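PDB 6AR7: lysozyme inhibitor LprI-like N-terminal domain-containing protein, which is of unknown function but is probably exported and, as an LprI-like protein, may inhibit lysozyme. Local coordinates for residues Trp79-Glu93 with Ala186-Leu200. Residues are numbered along the deposited sequence; the frame is centred on the assembly and turned at random.
Sequences WQESQRRWLAWRKDE and AQREWAAFSDAMTPL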
loop_
_atom_site.group_PDB
_atom_site.type_symbol
_atom_site.label_atom_id
_atom_site.label_comp_id
_atom_site.label_asym_id
_atom_site.label_seq_id
_atom_site.Cartn_x
_atom_site.Cartn_y
_atom_site.Cartn_z
ATOM N N TRP A 79 -13.362 -7.370 5.988
ATOM C CA TRP A 79 -12.475 -6.206 6.064
ATOM C C TRP A 79 -11.617 -6.248 7.320
ATOM O O TRP A 79 -10.447 -5.840 7.291
ATOM C CB TRP A 79 -13.279 -4.905 5.993
ATOM C CG TRP A 79 -13.635 -4.554 4.587
ATOM C CD1 TRP A 79 -14.805 -4.840 3.944
ATOM C CD2 TRP A 79 -12.813 -3.864 3.633
ATOM N NE1 TRP A 79 -14.758 -4.384 2.650
ATOM C CE2 TRP A 79 -13.550 -3.770 2.438
ATOM C CE3 TRP A 79 -11.523 -3.321 3.674
ATOM C CZ2 TRP A 79 -13.039 -3.158 1.294
ATOM C CZ3 TRP A 79 -11.024 -2.709 2.540
ATOM C CH2 TRP A 79 -11.782 -2.628 1.368
ATOM N N GLN A 80 -12.179 -6.738 8.432
ATOM C CA GLN A 80 -11.380 -6.885 9.642
ATOM C C GLN A 80 -10.199 -7.799 9.385
ATOM O O GLN A 80 -9.081 -7.530 9.838
ATOM C CB GLN A 80 -12.229 -7.424 10.792
ATOM C CG GLN A 80 -13.227 -6.412 11.308
ATOM C CD GLN A 80 -14.098 -6.984 12.403
ATOM O OE1 GLN A 80 -14.473 -8.153 12.354
ATOM N NE2 GLN A 80 -14.449 -6.158 13.381
ATOM N N GLU A 81 -10.433 -8.876 8.643
ATOM C CA GLU A 81 -9.341 -9.755 8.268
ATOM C C GLU A 81 -8.335 -9.026 7.385
ATOM O O GLU A 81 -7.119 -9.129 7.601
ATOM C CB GLU A 81 -9.898 -10.982 7.542
ATOM C CG GLU A 81 -8.823 -11.949 7.065
ATOM C CD GLU A 81 -8.016 -12.572 8.188
ATOM O OE1 GLU A 81 -8.512 -12.650 9.330
ATOM O OE2 GLU A 81 -6.860 -12.954 7.927
ATOM N N SER A 82 -8.823 -8.249 6.411
ATOM C CA SER A 82 -7.915 -7.529 5.520
ATOM C C SER A 82 -7.036 -6.553 6.299
ATOM O O SER A 82 -5.842 -6.409 6.003
ATOM C CB SER A 82 -8.710 -6.800 4.437
ATOM O OG SER A 82 -9.160 -5.534 4.886
ATOM N N GLN A 83 -7.600 -5.901 7.320
ATOM C CA GLN A 83 -6.819 -4.924 8.075
ATOM C C GLN A 83 -5.764 -5.607 8.931
ATOM O O GLN A 83 -4.637 -5.118 9.045
ATOM C CB GLN A 83 -7.738 -4.057 8.943
ATOM C CG GLN A 83 -7.008 -2.909 9.687
ATOM C CD GLN A 83 -6.491 -1.816 8.759
ATOM O OE1 GLN A 83 -6.687 -1.847 7.534
ATOM N NE2 GLN A 83 -5.803 -0.847 9.342
ATOM N N ARG A 84 -6.106 -6.743 9.539
ATOM C CA ARG A 84 -5.096 -7.497 10.264
ATOM C C ARG A 84 -3.943 -7.874 9.332
ATOM O O ARG A 84 -2.768 -7.779 9.706
ATOM C CB ARG A 84 -5.732 -8.751 10.869
ATOM C CG ARG A 84 -6.402 -8.558 12.243
ATOM C CD ARG A 84 -6.875 -9.897 12.860
ATOM N NE ARG A 84 -7.860 -10.629 12.050
ATOM C CZ ARG A 84 -9.186 -10.496 12.143
ATOM N NH1 ARG A 84 -9.716 -9.659 13.020
ATOM N NH2 ARG A 84 -9.987 -11.209 11.356
ATOM N N ARG A 85 -4.268 -8.271 8.097
ATOM C CA ARG A 85 -3.242 -8.656 7.134
ATOM C C ARG A 85 -2.482 -7.441 6.637
ATOM O O ARG A 85 -1.269 -7.512 6.403
ATOM C CB ARG A 85 -3.871 -9.397 5.960
ATOM C CG ARG A 85 -4.569 -10.712 6.324
ATOM C CD ARG A 85 -3.589 -11.750 6.832
ATOM N NE ARG A 85 -4.227 -13.051 7.030
ATOM C CZ ARG A 85 -3.575 -14.164 7.363
ATOM N NH1 ARG A 85 -2.259 -14.136 7.533
ATOM N NH2 ARG A 85 -4.235 -15.306 7.525
ATOM N N TRP A 86 -3.173 -6.313 6.480
ATOM C CA TRP A 86 -2.492 -5.105 6.026
ATOM C C TRP A 86 -1.447 -4.662 7.041
ATOM O O TRP A 86 -0.305 -4.329 6.687
ATOM C CB TRP A 86 -3.509 -4.000 5.787
ATOM C CG TRP A 86 -2.905 -2.787 5.196
ATOM C CD1 TRP A 86 -2.514 -2.620 3.896
ATOM C CD2 TRP A 86 -2.619 -1.549 5.863
ATOM N NE1 TRP A 86 -2.011 -1.357 3.715
ATOM C CE2 TRP A 86 -2.057 -0.677 4.904
ATOM C CE3 TRP A 86 -2.787 -1.090 7.176
ATOM C CZ2 TRP A 86 -1.663 0.619 5.212
ATOM C CZ3 TRP A 86 -2.390 0.216 7.485
ATOM C CH2 TRP A 86 -1.838 1.053 6.507
ATOM N N LEU A 87 -1.831 -4.647 8.317
ATOM C CA LEU A 87 -0.918 -4.222 9.366
ATOM C C LEU A 87 0.303 -5.127 9.446
ATOM O O LEU A 87 1.425 -4.642 9.636
ATOM C CB LEU A 87 -1.652 -4.189 10.704
ATOM C CG LEU A 87 -2.665 -3.052 10.800
ATOM C CD1 LEU A 87 -3.550 -3.226 12.028
ATOM C CD2 LEU A 87 -1.921 -1.729 10.840
ATOM N N ALA A 88 0.106 -6.444 9.332
ATOM C CA ALA A 88 1.247 -7.352 9.379
ATOM C C ALA A 88 2.174 -7.131 8.192
ATOM O O ALA A 88 3.402 -7.181 8.335
ATOM C CB ALA A 88 0.787 -8.812 9.430
ATOM N N TRP A 89 1.610 -6.903 7.007
ATOM C CA TRP A 89 2.452 -6.609 5.854
ATOM C C TRP A 89 3.240 -5.321 6.072
ATOM O O TRP A 89 4.461 -5.291 5.871
ATOM C CB TRP A 89 1.608 -6.521 4.581
ATOM C CG TRP A 89 2.367 -5.860 3.449
ATOM C CD1 TRP A 89 3.634 -6.149 3.037
ATOM C CD2 TRP A 89 1.897 -4.809 2.600
ATOM N NE1 TRP A 89 3.989 -5.328 2.000
ATOM C CE2 TRP A 89 2.944 -4.491 1.715
ATOM C CE3 TRP A 89 0.698 -4.079 2.525
ATOM C CZ2 TRP A 89 2.828 -3.491 0.743
ATOM C CZ3 TRP A 89 0.576 -3.093 1.556
ATOM C CH2 TRP A 89 1.636 -2.808 0.676
ATOM N N ARG A 90 2.559 -4.250 6.513
ATOM C CA ARG A 90 3.238 -2.972 6.715
ATOM C C ARG A 90 4.395 -3.115 7.698
ATOM O O ARG A 90 5.459 -2.528 7.494
ATOM C CB ARG A 90 2.258 -1.889 7.203
ATOM C CG ARG A 90 1.109 -1.533 6.220
ATOM C CD ARG A 90 1.616 -1.296 4.815
ATOM N NE ARG A 90 2.594 -0.207 4.759
ATOM C CZ ARG A 90 3.432 -0.022 3.746
ATOM N NH1 ARG A 90 3.415 -0.871 2.718
ATOM N NH2 ARG A 90 4.296 0.991 3.770
ATOM N N LYS A 91 4.218 -3.915 8.755
ATOM C CA LYS A 91 5.287 -4.088 9.738
ATOM C C LYS A 91 6.548 -4.671 9.099
ATOM O O LYS A 91 7.657 -4.196 9.359
ATOM C CB LYS A 91 4.816 -4.964 10.903
ATOM N N ASP A 92 6.409 -5.708 8.270
ATOM C CA ASP A 92 7.604 -6.292 7.663
ATOM C C ASP A 92 8.071 -5.522 6.432
ATOM O O ASP A 92 9.274 -5.479 6.151
ATOM C CB ASP A 92 7.371 -7.759 7.313
ATOM C CG ASP A 92 7.604 -8.678 8.502
ATOM O OD1 ASP A 92 8.221 -8.226 9.491
ATOM O OD2 ASP A 92 7.219 -9.862 8.435
ATOM N N GLU A 93 7.164 -4.870 5.715
ATOM C CA GLU A 93 7.595 -4.067 4.580
ATOM C C GLU A 93 8.541 -2.942 5.017
ATOM O O GLU A 93 9.456 -2.574 4.272
ATOM C CB GLU A 93 6.368 -3.506 3.871
ATOM C CG GLU A 93 6.660 -2.744 2.604
ATOM C CD GLU A 93 6.957 -3.654 1.432
ATOM O OE1 GLU A 93 6.746 -4.886 1.546
ATOM O OE2 GLU A 93 7.405 -3.121 0.393
ATOM N N ALA A 186 8.328 -10.000 3.660
ATOM C CA ALA A 186 7.414 -8.913 3.308
ATOM C C ALA A 186 6.464 -9.327 2.196
ATOM O O ALA A 186 5.259 -9.041 2.256
ATOM C CB ALA A 186 8.192 -7.669 2.889
ATOM N N GLN A 187 6.986 -10.011 1.173
ATOM C CA GLN A 187 6.164 -10.386 0.034
ATOM C C GLN A 187 5.112 -11.415 0.428
ATOM O O GLN A 187 3.977 -11.374 -0.060
ATOM C CB GLN A 187 7.039 -10.950 -1.079
ATOM C CG GLN A 187 6.254 -11.280 -2.324
ATOM C CD GLN A 187 5.661 -10.045 -2.968
ATOM O OE1 GLN A 187 6.053 -8.916 -2.669
ATOM N NE2 GLN A 187 4.719 -10.255 -3.859
ATOM N N ARG A 188 5.479 -12.361 1.290
ATOM C CA ARG A 188 4.509 -13.347 1.755
ATOM C C ARG A 188 3.353 -12.666 2.481
ATOM O O ARG A 188 2.189 -13.021 2.284
ATOM C CB ARG A 188 5.199 -14.370 2.649
ATOM C CG ARG A 188 4.281 -15.371 3.297
ATOM C CD ARG A 188 5.091 -16.428 4.067
ATOM N NE ARG A 188 5.932 -15.838 5.113
ATOM C CZ ARG A 188 7.248 -16.020 5.207
ATOM N NH1 ARG A 188 7.878 -16.788 4.325
ATOM N NH2 ARG A 188 7.937 -15.442 6.185
ATOM N N GLU A 189 3.646 -11.669 3.315
ATOM C CA GLU A 189 2.531 -11.043 4.006
ATOM C C GLU A 189 1.759 -10.108 3.089
ATOM O O GLU A 189 0.544 -9.959 3.250
ATOM C CB GLU A 189 3.008 -10.352 5.274
ATOM C CG GLU A 189 3.150 -11.373 6.392
ATOM C CD GLU A 189 4.052 -10.909 7.489
ATOM O OE1 GLU A 189 3.924 -11.420 8.627
ATOM O OE2 GLU A 189 4.890 -10.030 7.206
ATOM N N TRP A 190 2.422 -9.512 2.099
ATOM C CA TRP A 190 1.670 -8.767 1.104
ATOM C C TRP A 190 0.664 -9.679 0.397
ATOM O O TRP A 190 -0.503 -9.308 0.224
ATOM C CB TRP A 190 2.613 -8.087 0.099
ATOM C CG TRP A 190 1.814 -7.430 -0.967
ATOM C CD1 TRP A 190 1.314 -6.169 -0.947
ATOM C CD2 TRP A 190 1.327 -8.034 -2.172
ATOM N NE1 TRP A 190 0.561 -5.939 -2.070
ATOM C CE2 TRP A 190 0.560 -7.065 -2.842
ATOM C CE3 TRP A 190 1.478 -9.294 -2.750
ATOM C CZ2 TRP A 190 -0.061 -7.318 -4.067
ATOM C CZ3 TRP A 190 0.851 -9.550 -3.963
ATOM C CH2 TRP A 190 0.105 -8.561 -4.612
ATOM N N ALA A 191 1.090 -10.887 0.004
ATOM C CA ALA A 191 0.204 -11.779 -0.741
ATOM C C ALA A 191 -0.969 -12.234 0.112
ATOM O O ALA A 191 -2.096 -12.331 -0.381
ATOM C CB ALA A 191 0.980 -12.996 -1.271
ATOM N N ALA A 192 -0.729 -12.493 1.400
ATOM C CA ALA A 192 -1.828 -12.807 2.306
ATOM C C ALA A 192 -2.781 -11.615 2.447
ATOM O O ALA A 192 -3.997 -11.799 2.555
ATOM C CB ALA A 192 -1.277 -13.237 3.670
ATOM N N PHE A 193 -2.249 -10.385 2.463
ATOM C CA PHE A 193 -3.125 -9.213 2.441
ATOM C C PHE A 193 -3.924 -9.161 1.141
ATOM O O PHE A 193 -5.150 -8.980 1.153
ATOM C CB PHE A 193 -2.308 -7.929 2.634
ATOM C CG PHE A 193 -3.014 -6.667 2.185
ATOM C CD1 PHE A 193 -4.130 -6.201 2.855
ATOM C CD2 PHE A 193 -2.542 -5.940 1.104
ATOM C CE1 PHE A 193 -4.774 -5.041 2.440
ATOM C CE2 PHE A 193 -3.173 -4.786 0.679
ATOM C CZ PHE A 193 -4.292 -4.330 1.349
ATOM N N SER A 194 -3.240 -9.334 0.008
ATOM C CA SER A 194 -3.913 -9.352 -1.283
ATOM C C SER A 194 -5.041 -10.378 -1.296
ATOM O O SER A 194 -6.156 -10.085 -1.737
ATOM C CB SER A 194 -2.900 -9.646 -2.385
ATOM O OG SER A 194 -3.525 -9.652 -3.648
ATOM N N ASP A 195 -4.775 -11.588 -0.794
ATOM C CA ASP A 195 -5.823 -12.604 -0.793
ATOM C C ASP A 195 -7.014 -12.168 0.055
ATOM O O ASP A 195 -8.169 -12.408 -0.316
ATOM C CB ASP A 195 -5.290 -13.948 -0.284
ATOM C CG ASP A 195 -4.284 -14.588 -1.239
ATOM O OD1 ASP A 195 -4.275 -14.235 -2.445
ATOM O OD2 ASP A 195 -3.523 -15.465 -0.779
ATOM N N ALA A 196 -6.760 -11.509 1.184
ATOM C CA ALA A 196 -7.874 -11.130 2.056
ATOM C C ALA A 196 -8.794 -10.138 1.363
ATOM O O ALA A 196 -10.006 -10.126 1.616
ATOM C CB ALA A 196 -7.339 -10.554 3.366
HETATM N N MSE A 197 -8.250 -9.366 0.433
HETATM C CA MSE A 197 -8.969 -8.315 -0.271
HETATM C C MSE A 197 -9.779 -8.788 -1.483
HETATM O O MSE A 197 -10.785 -8.174 -1.834
HETATM C CB MSE A 197 -7.966 -7.254 -0.717
HETATM C CG MSE A 197 -7.398 -6.464 0.452
HETATM SE SE MSE A 197 -8.775 -5.189 1.105
HETATM C CE MSE A 197 -8.515 -3.820 -0.287
ATOM N N THR A 198 -9.339 -9.868 -2.128
ATOM C CA THR A 198 -10.014 -10.323 -3.340
ATOM C C THR A 198 -11.523 -10.472 -3.206
ATOM O O THR A 198 -12.231 -10.024 -4.125
ATOM C CB THR A 198 -9.433 -11.657 -3.819
ATOM O OG1 THR A 198 -8.021 -11.529 -3.949
ATOM C CG2 THR A 198 -10.037 -12.016 -5.164
ATOM N N PRO A 199 -12.082 -11.038 -2.124
ATOM C CA PRO A 199 -13.546 -11.151 -2.043
ATOM C C PRO A 199 -14.258 -9.831 -1.812
ATOM O O PRO A 199 -15.477 -9.782 -2.002
ATOM C CB PRO A 199 -13.769 -12.089 -0.843
ATOM C CG PRO A 199 -12.451 -12.679 -0.533
ATOM C CD PRO A 199 -11.440 -11.659 -0.952
ATOM N N LEU A 200 -13.536 -8.765 -1.435
ATOM C CA LEU A 200 -14.132 -7.512 -0.988
ATOM C C LEU A 200 -14.087 -6.393 -2.021
ATOM O O LEU A 200 -14.756 -5.375 -1.829
ATOM C CB LEU A 200 -13.442 -7.031 0.297
ATOM C CG LEU A 200 -13.350 -8.060 1.430
ATOM C CD1 LEU A 200 -12.520 -7.522 2.574
ATOM C CD2 LEU A 200 -14.743 -8.444 1.916
HETATM O O HOH W 1 -0.418 -9.999 5.674
HETATM O O HOH W 2 4.497 -8.758 10.434
#
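Trp-79 offers one indole face to Leu-200, whose CD1 sits 3.6 Å from the centroid of the five-membered ring, almost on its normal; the selenium of selenomethionine Met-197 approaches the six-membered ring obliquely, 3.6 Å from CZ3 of Trp-79. The indole NE1 hydrogen-bonds Tyr-135 OH. Ser-82 rests its CB on the same selenium and its CA on the methyl of Ala-196. Arg-85 packs its CB against CA of Phe-193 at 3.6 Å, then bends at chi2, and its NE bonds to OE2 of Glu-81, whose OE1 takes Arg-84 NH2. One water donates to both Arg-85 O and Glu-189 O. Segments 79-93 and 186-197, on helices 73-101 and 180-197, run antiparallel, their axes approaching to 8.2 Å at 161°, within the all-helical fold of this LprI-like protein. Trp-86 turns its edge to the face of Phe-193, planes at 60°; Trp-86 CD1 lies 3.5 Å from CZ of Phe-193. Trp-89 receives the edge of Trp-190 over one face in a T-shaped pair at 79°, while Arg-90 NH1 covers the opposite face. Asp-92 OD2 lies 2.6 Å from Glu-189 OE2, so one acid is probably protonated. Glu-93 takes the Trp-89 NE1 hydrogen on OE1, touches the Ala-186 methyl, and salt-bridges Arg-213 through OE2.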